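Local coordinates for C3-degrading proteinase (CppA protein) (Streptococcus pneumoniae, PDB 3E0R) that probably degrades complement component C3, as a streptococcal proteinase whose two halves are related to the glyoxalases, at residues R11-N24 with L52-T65. Sequence-based numbering, arbitrary orientation.
Sequences RIIPTLKANNRKLN and LEKLVLEEAPSMRT
Two parallel strands, 11-18 and 53-59, pair in the mixed sheet of this glyoxalase-clan protein, with the start of helix 21-31 packed on the sheet face of Leu-57; Val-56 N donates to Pro-14 O, Leu-16 N to Val-56 O, and the alternation runs on to Ala-60 N on Ala-18 O (3.0 Å). At the other end the strands splay, next to the classic bulge where Lys-54 and Leu-55 both face Leu-46. There a water donates to both Ile-12 O and Lys-54 O, and one step further out the Arg-11 side chain reaches across to Glu-53 O. Its chain bends at chi3 (77°), turning the guanidinium side-on so that NE (3.0 Å) and NH1 (3.2 Å) both grip that oxygen, while Leu-52 CB lies over one face. On the sheet face of Thr-15, the methyl CG2 presses on Glu-58 CB at 3.5 Å, and OG1 lies against Val-56 CB. On the opposite face, Leu-57 CD1 meets Asn-24 CB of the helix, and CD2 packs on Leu-16 CB. Arg-21 crosses Glu-59 almost perpendicularly, the guanidinium and carboxylate planes 87° apart; NH2 is held by the carboxylate of Glu-39 and the backbone O of Glu-40, while NH1 reaches Glu-59 OE2 at 3.2 Å in a salt bridge whose hydrogen bond is weak, bent to 127°.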
loop_
_atom_site.group_PDB
_atom_site.type_symbol
_atom_site.label_atom_id
_atom_site.label_comp_id
_atom_site.label_asym_id
_atom_site.label_seq_id
_atom_site.Cartn_x
_atom_site.Cartn_y
_atom_site.Cartn_z
ATOM N N ARG A 11 -7.080 10.974 -1.735
ATOM C CA ARG A 11 -6.051 10.031 -1.363
ATOM C C ARG A 11 -6.564 8.590 -1.376
ATOM O O ARG A 11 -7.688 8.338 -1.048
ATOM C CB ARG A 11 -5.543 10.366 0.029
ATOM C CG ARG A 11 -4.211 9.675 0.385
ATOM C CD ARG A 11 -3.447 10.479 1.481
ATOM N NE ARG A 11 -4.024 10.264 2.796
ATOM C CZ ARG A 11 -4.783 11.141 3.485
ATOM N NH1 ARG A 11 -5.234 10.761 4.688
ATOM N NH2 ARG A 11 -5.075 12.366 3.028
ATOM N N ILE A 12 -5.704 7.647 -1.761
ATOM C CA ILE A 12 -6.001 6.212 -1.708
ATOM C C ILE A 12 -5.136 5.570 -0.639
ATOM O O ILE A 12 -3.881 5.734 -0.635
ATOM C CB ILE A 12 -5.814 5.516 -3.086
ATOM C CG1 ILE A 12 -6.523 6.330 -4.202
ATOM C CG2 ILE A 12 -6.359 4.061 -3.041
ATOM C CD1 ILE A 12 -6.360 5.758 -5.615
ATOM N N ILE A 13 -5.800 4.885 0.312
ATOM C CA ILE A 13 -5.117 4.154 1.400
ATOM C C ILE A 13 -5.372 2.612 1.304
ATOM O O ILE A 13 -6.508 2.133 1.466
ATOM C CB ILE A 13 -5.504 4.680 2.779
ATOM C CG1 ILE A 13 -5.296 6.208 2.860
ATOM C CG2 ILE A 13 -4.688 4.051 3.889
ATOM C CD1 ILE A 13 -6.381 6.889 3.612
ATOM N N PRO A 14 -4.298 1.848 1.005
ATOM C CA PRO A 14 -4.343 0.399 1.004
ATOM C C PRO A 14 -4.311 -0.134 2.426
ATOM O O PRO A 14 -3.772 0.533 3.331
ATOM C CB PRO A 14 -3.090 0.013 0.269
ATOM C CG PRO A 14 -2.138 1.196 0.524
ATOM C CD PRO A 14 -2.957 2.393 0.670
ATOM N N THR A 15 -5.020 -1.256 2.618
ATOM C CA THR A 15 -4.970 -2.079 3.814
ATOM C C THR A 15 -4.380 -3.395 3.368
ATOM O O THR A 15 -4.926 -4.066 2.474
ATOM C CB THR A 15 -6.367 -2.378 4.461
ATOM O OG1 THR A 15 -6.984 -1.147 4.900
ATOM C CG2 THR A 15 -6.218 -3.407 5.647
ATOM N N LEU A 16 -3.253 -3.737 3.999
ATOM C CA LEU A 16 -2.605 -5.031 3.867
ATOM C C LEU A 16 -2.892 -5.848 5.126
ATOM O O LEU A 16 -2.769 -5.353 6.256
ATOM C CB LEU A 16 -1.090 -4.854 3.665
ATOM C CG LEU A 16 -0.650 -3.987 2.462
ATOM C CD1 LEU A 16 0.896 -3.963 2.349
ATOM C CD2 LEU A 16 -1.272 -4.454 1.091
ATOM N N LYS A 17 -3.273 -7.105 4.933
ATOM C CA LYS A 17 -3.401 -8.040 6.039
ATOM C C LYS A 17 -2.010 -8.490 6.556
ATOM O O LYS A 17 -1.077 -8.709 5.757
ATOM C CB LYS A 17 -4.309 -9.200 5.663
ATOM C CG LYS A 17 -5.676 -8.706 5.379
ATOM C CD LYS A 17 -6.589 -9.802 4.835
ATOM C CE LYS A 17 -7.131 -10.762 5.918
ATOM N NZ LYS A 17 -7.416 -12.125 5.410
ATOM N N ALA A 18 -1.892 -8.530 7.893
ATOM C CA ALA A 18 -0.642 -8.805 8.627
ATOM C C ALA A 18 -0.911 -9.989 9.533
ATOM O O ALA A 18 -1.967 -10.068 10.126
ATOM C CB ALA A 18 -0.242 -7.613 9.471
ATOM N N ASN A 19 0.038 -10.920 9.622
ATOM C CA ASN A 19 -0.084 -12.083 10.520
ATOM C C ASN A 19 0.403 -11.724 11.917
ATOM O O ASN A 19 -0.394 -11.583 12.832
ATOM C CB ASN A 19 0.665 -13.312 9.959
ATOM C CG ASN A 19 0.651 -14.546 10.922
ATOM O OD1 ASN A 19 0.055 -14.531 12.006
ATOM N ND2 ASN A 19 1.321 -15.611 10.501
ATOM N N ASN A 20 1.709 -11.596 12.090
ATOM C CA ASN A 20 2.243 -11.172 13.373
ATOM C C ASN A 20 2.365 -9.663 13.401
ATOM O O ASN A 20 3.080 -9.086 12.606
ATOM C CB ASN A 20 3.596 -11.811 13.655
ATOM C CG ASN A 20 4.017 -11.616 15.088
ATOM O OD1 ASN A 20 4.280 -10.484 15.549
ATOM N ND2 ASN A 20 4.037 -12.717 15.825
ATOM N N ARG A 21 1.649 -9.034 14.315
ATOM C CA ARG A 21 1.685 -7.590 14.463
ATOM C C ARG A 21 3.068 -7.032 14.763
ATOM O O ARG A 21 3.535 -6.105 14.093
ATOM C CB ARG A 21 0.753 -7.144 15.591
ATOM C CG ARG A 21 0.197 -5.778 15.341
ATOM C CD ARG A 21 0.210 -4.940 16.574
ATOM N NE ARG A 21 -0.570 -3.724 16.351
ATOM C CZ ARG A 21 -1.902 -3.674 16.373
ATOM N NH1 ARG A 21 -2.636 -4.765 16.590
ATOM N NH2 ARG A 21 -2.509 -2.525 16.189
ATOM N N LYS A 22 3.706 -7.549 15.797
ATOM C CA LYS A 22 4.984 -7.012 16.208
ATOM C C LYS A 22 5.975 -7.116 15.043
ATOM O O LYS A 22 6.721 -6.187 14.797
ATOM C CB LYS A 22 5.503 -7.709 17.474
ATOM C CG LYS A 22 6.662 -6.988 18.113
ATOM C CD LYS A 22 6.158 -5.857 18.987
ATOM C CE LYS A 22 7.079 -4.644 18.976
ATOM N NZ LYS A 22 6.388 -3.403 19.473
ATOM N N LEU A 23 5.966 -8.242 14.315
ATOM C CA LEU A 23 6.816 -8.399 13.136
ATOM C C LEU A 23 6.622 -7.271 12.146
ATOM O O LEU A 23 7.581 -6.632 11.703
ATOM C CB LEU A 23 6.512 -9.713 12.398
ATOM C CG LEU A 23 7.357 -10.950 12.615
ATOM C CD1 LEU A 23 6.828 -12.104 11.755
ATOM C CD2 LEU A 23 8.822 -10.633 12.311
ATOM N N ASN A 24 5.361 -7.065 11.775
ATOM C CA ASN A 24 4.988 -6.051 10.779
ATOM C C ASN A 24 5.305 -4.635 11.291
ATOM O O ASN A 24 5.810 -3.788 10.548
ATOM C CB ASN A 24 3.522 -6.239 10.341
ATOM C CG ASN A 24 3.332 -7.426 9.398
ATOM O OD1 ASN A 24 3.256 -7.245 8.196
ATOM N ND2 ASN A 24 3.331 -8.653 9.938
ATOM N N LEU A 52 -0.907 12.185 8.576
ATOM C CA LEU A 52 -1.968 11.658 7.720
ATOM C C LEU A 52 -1.737 10.198 7.477
ATOM O O LEU A 52 -0.620 9.798 7.232
ATOM C CB LEU A 52 -2.008 12.372 6.368
ATOM C CG LEU A 52 -2.324 13.866 6.333
ATOM C CD1 LEU A 52 -2.005 14.403 4.926
ATOM C CD2 LEU A 52 -3.775 14.212 6.749
ATOM N N GLU A 53 -2.818 9.416 7.558
ATOM C CA GLU A 53 -2.805 8.016 7.310
ATOM C C GLU A 53 -2.543 7.756 5.826
ATOM O O GLU A 53 -3.232 8.292 4.970
ATOM C CB GLU A 53 -4.162 7.401 7.744
ATOM C CG GLU A 53 -4.310 5.907 7.535
ATOM C CD GLU A 53 -5.679 5.335 7.987
ATOM O OE1 GLU A 53 -5.711 4.773 9.095
ATOM O OE2 GLU A 53 -6.720 5.378 7.255
ATOM N N LYS A 54 -1.591 6.870 5.544
ATOM C CA LYS A 54 -1.235 6.469 4.185
ATOM C C LYS A 54 -1.249 4.945 3.926
ATOM O O LYS A 54 -1.339 4.525 2.802
ATOM C CB LYS A 54 0.117 7.134 3.821
ATOM C CG LYS A 54 0.043 8.642 4.098
ATOM C CD LYS A 54 0.974 9.459 3.354
ATOM C CE LYS A 54 0.716 10.979 3.602
ATOM N NZ LYS A 54 1.892 11.804 3.207
ATOM N N LEU A 55 -1.152 4.148 4.982
ATOM C CA LEU A 55 -1.137 2.691 4.910
ATOM C C LEU A 55 -1.787 2.164 6.171
ATOM O O LEU A 55 -1.654 2.758 7.240
ATOM C CB LEU A 55 0.297 2.165 4.796
ATOM C CG LEU A 55 0.441 0.624 4.729
ATOM C CD1 LEU A 55 -0.252 -0.014 3.535
ATOM C CD2 LEU A 55 1.903 0.272 4.761
ATOM N N VAL A 56 -2.539 1.081 6.046
ATOM C CA VAL A 56 -3.188 0.447 7.197
ATOM C C VAL A 56 -2.809 -1.025 7.144
ATOM O O VAL A 56 -2.928 -1.634 6.099
ATOM C CB VAL A 56 -4.758 0.651 7.188
ATOM C CG1 VAL A 56 -5.439 -0.158 8.306
ATOM C CG2 VAL A 56 -5.117 2.130 7.312
ATOM N N LEU A 57 -2.277 -1.561 8.257
ATOM C CA LEU A 57 -2.123 -3.017 8.438
ATOM C C LEU A 57 -3.247 -3.581 9.247
ATOM O O LEU A 57 -3.632 -3.021 10.274
ATOM C CB LEU A 57 -0.836 -3.383 9.150
ATOM C CG LEU A 57 0.452 -2.903 8.497
ATOM C CD1 LEU A 57 1.545 -3.506 9.299
ATOM C CD2 LEU A 57 0.543 -3.217 6.955
ATOM N N GLU A 58 -3.740 -4.723 8.816
ATOM C CA GLU A 58 -4.862 -5.359 9.468
ATOM C C GLU A 58 -4.552 -6.797 9.868
ATOM O O GLU A 58 -4.231 -7.635 9.023
ATOM C CB GLU A 58 -6.019 -5.350 8.494
ATOM C CG GLU A 58 -7.199 -6.023 8.990
ATOM C CD GLU A 58 -8.421 -5.180 8.788
ATOM O OE1 GLU A 58 -8.422 -3.991 9.232
ATOM O OE2 GLU A 58 -9.382 -5.718 8.198
ATOM N N GLU A 59 -4.704 -7.089 11.145
ATOM C CA GLU A 59 -4.325 -8.404 11.678
ATOM C C GLU A 59 -5.317 -9.513 11.334
ATOM O O GLU A 59 -6.500 -9.372 11.534
ATOM C CB GLU A 59 -4.081 -8.331 13.202
ATOM C CG GLU A 59 -2.590 -8.523 13.534
ATOM C CD GLU A 59 -2.345 -8.697 15.033
ATOM O OE1 GLU A 59 -1.622 -9.656 15.435
ATOM O OE2 GLU A 59 -2.871 -7.863 15.812
ATOM N N ALA A 60 -4.806 -10.607 10.807
ATOM C CA ALA A 60 -5.581 -11.797 10.595
ATOM C C ALA A 60 -4.815 -12.998 11.191
ATOM O O ALA A 60 -3.654 -13.215 10.856
ATOM C CB ALA A 60 -5.831 -11.972 9.109
ATOM N N PRO A 61 -5.449 -13.781 12.088
ATOM C CA PRO A 61 -4.772 -14.946 12.703
ATOM C C PRO A 61 -4.495 -16.128 11.756
ATOM O O PRO A 61 -5.305 -16.419 10.884
ATOM C CB PRO A 61 -5.785 -15.391 13.762
ATOM C CG PRO A 61 -7.117 -14.974 13.182
ATOM C CD PRO A 61 -6.829 -13.639 12.600
ATOM N N SER A 62 -3.378 -16.828 11.943
ATOM C CA SER A 62 -3.108 -18.012 11.121
ATOM C C SER A 62 -4.241 -19.054 11.208
ATOM O O SER A 62 -4.433 -19.816 10.274
ATOM C CB SER A 62 -1.735 -18.640 11.433
ATOM O OG SER A 62 -1.573 -18.936 12.814
HETATM N N MSE A 63 -5.003 -19.052 12.302
HETATM C CA MSE A 63 -6.203 -19.902 12.457
HETATM C C MSE A 63 -7.120 -19.862 11.231
HETATM O O MSE A 63 -7.684 -20.887 10.823
HETATM C CB MSE A 63 -7.006 -19.446 13.699
HETATM C CG MSE A 63 -8.529 -19.801 13.716
HETATM SE SE MSE A 63 -9.726 -18.397 14.490
HETATM C CE MSE A 63 -11.454 -19.324 14.418
ATOM N N ARG A 64 -7.279 -18.655 10.696
ATOM C CA ARG A 64 -8.300 -18.307 9.710
ATOM C C ARG A 64 -7.671 -17.993 8.330
ATOM O O ARG A 64 -8.369 -17.768 7.340
ATOM C CB ARG A 64 -9.022 -17.038 10.212
ATOM C CG ARG A 64 -10.551 -17.041 10.124
ATOM C CD ARG A 64 -11.085 -15.632 9.782
ATOM N NE ARG A 64 -10.725 -14.615 10.789
ATOM C CZ ARG A 64 -10.297 -13.370 10.519
ATOM N NH1 ARG A 64 -10.121 -12.958 9.276
ATOM N NH2 ARG A 64 -10.025 -12.523 11.513
ATOM N N THR A 65 -6.355 -17.941 8.277
ATOM C CA THR A 65 -5.704 -17.234 7.203
ATOM C C THR A 65 -4.512 -18.040 6.693
ATOM O O THR A 65 -3.924 -18.834 7.438
ATOM C CB THR A 65 -5.312 -15.813 7.715
ATOM O OG1 THR A 65 -6.403 -15.282 8.476
ATOM C CG2 THR A 65 -4.986 -14.870 6.573
HETATM O O HOH W 1 -1.825 6.523 0.793
HETATM O O HOH W 2 1.102 -10.344 17.074
#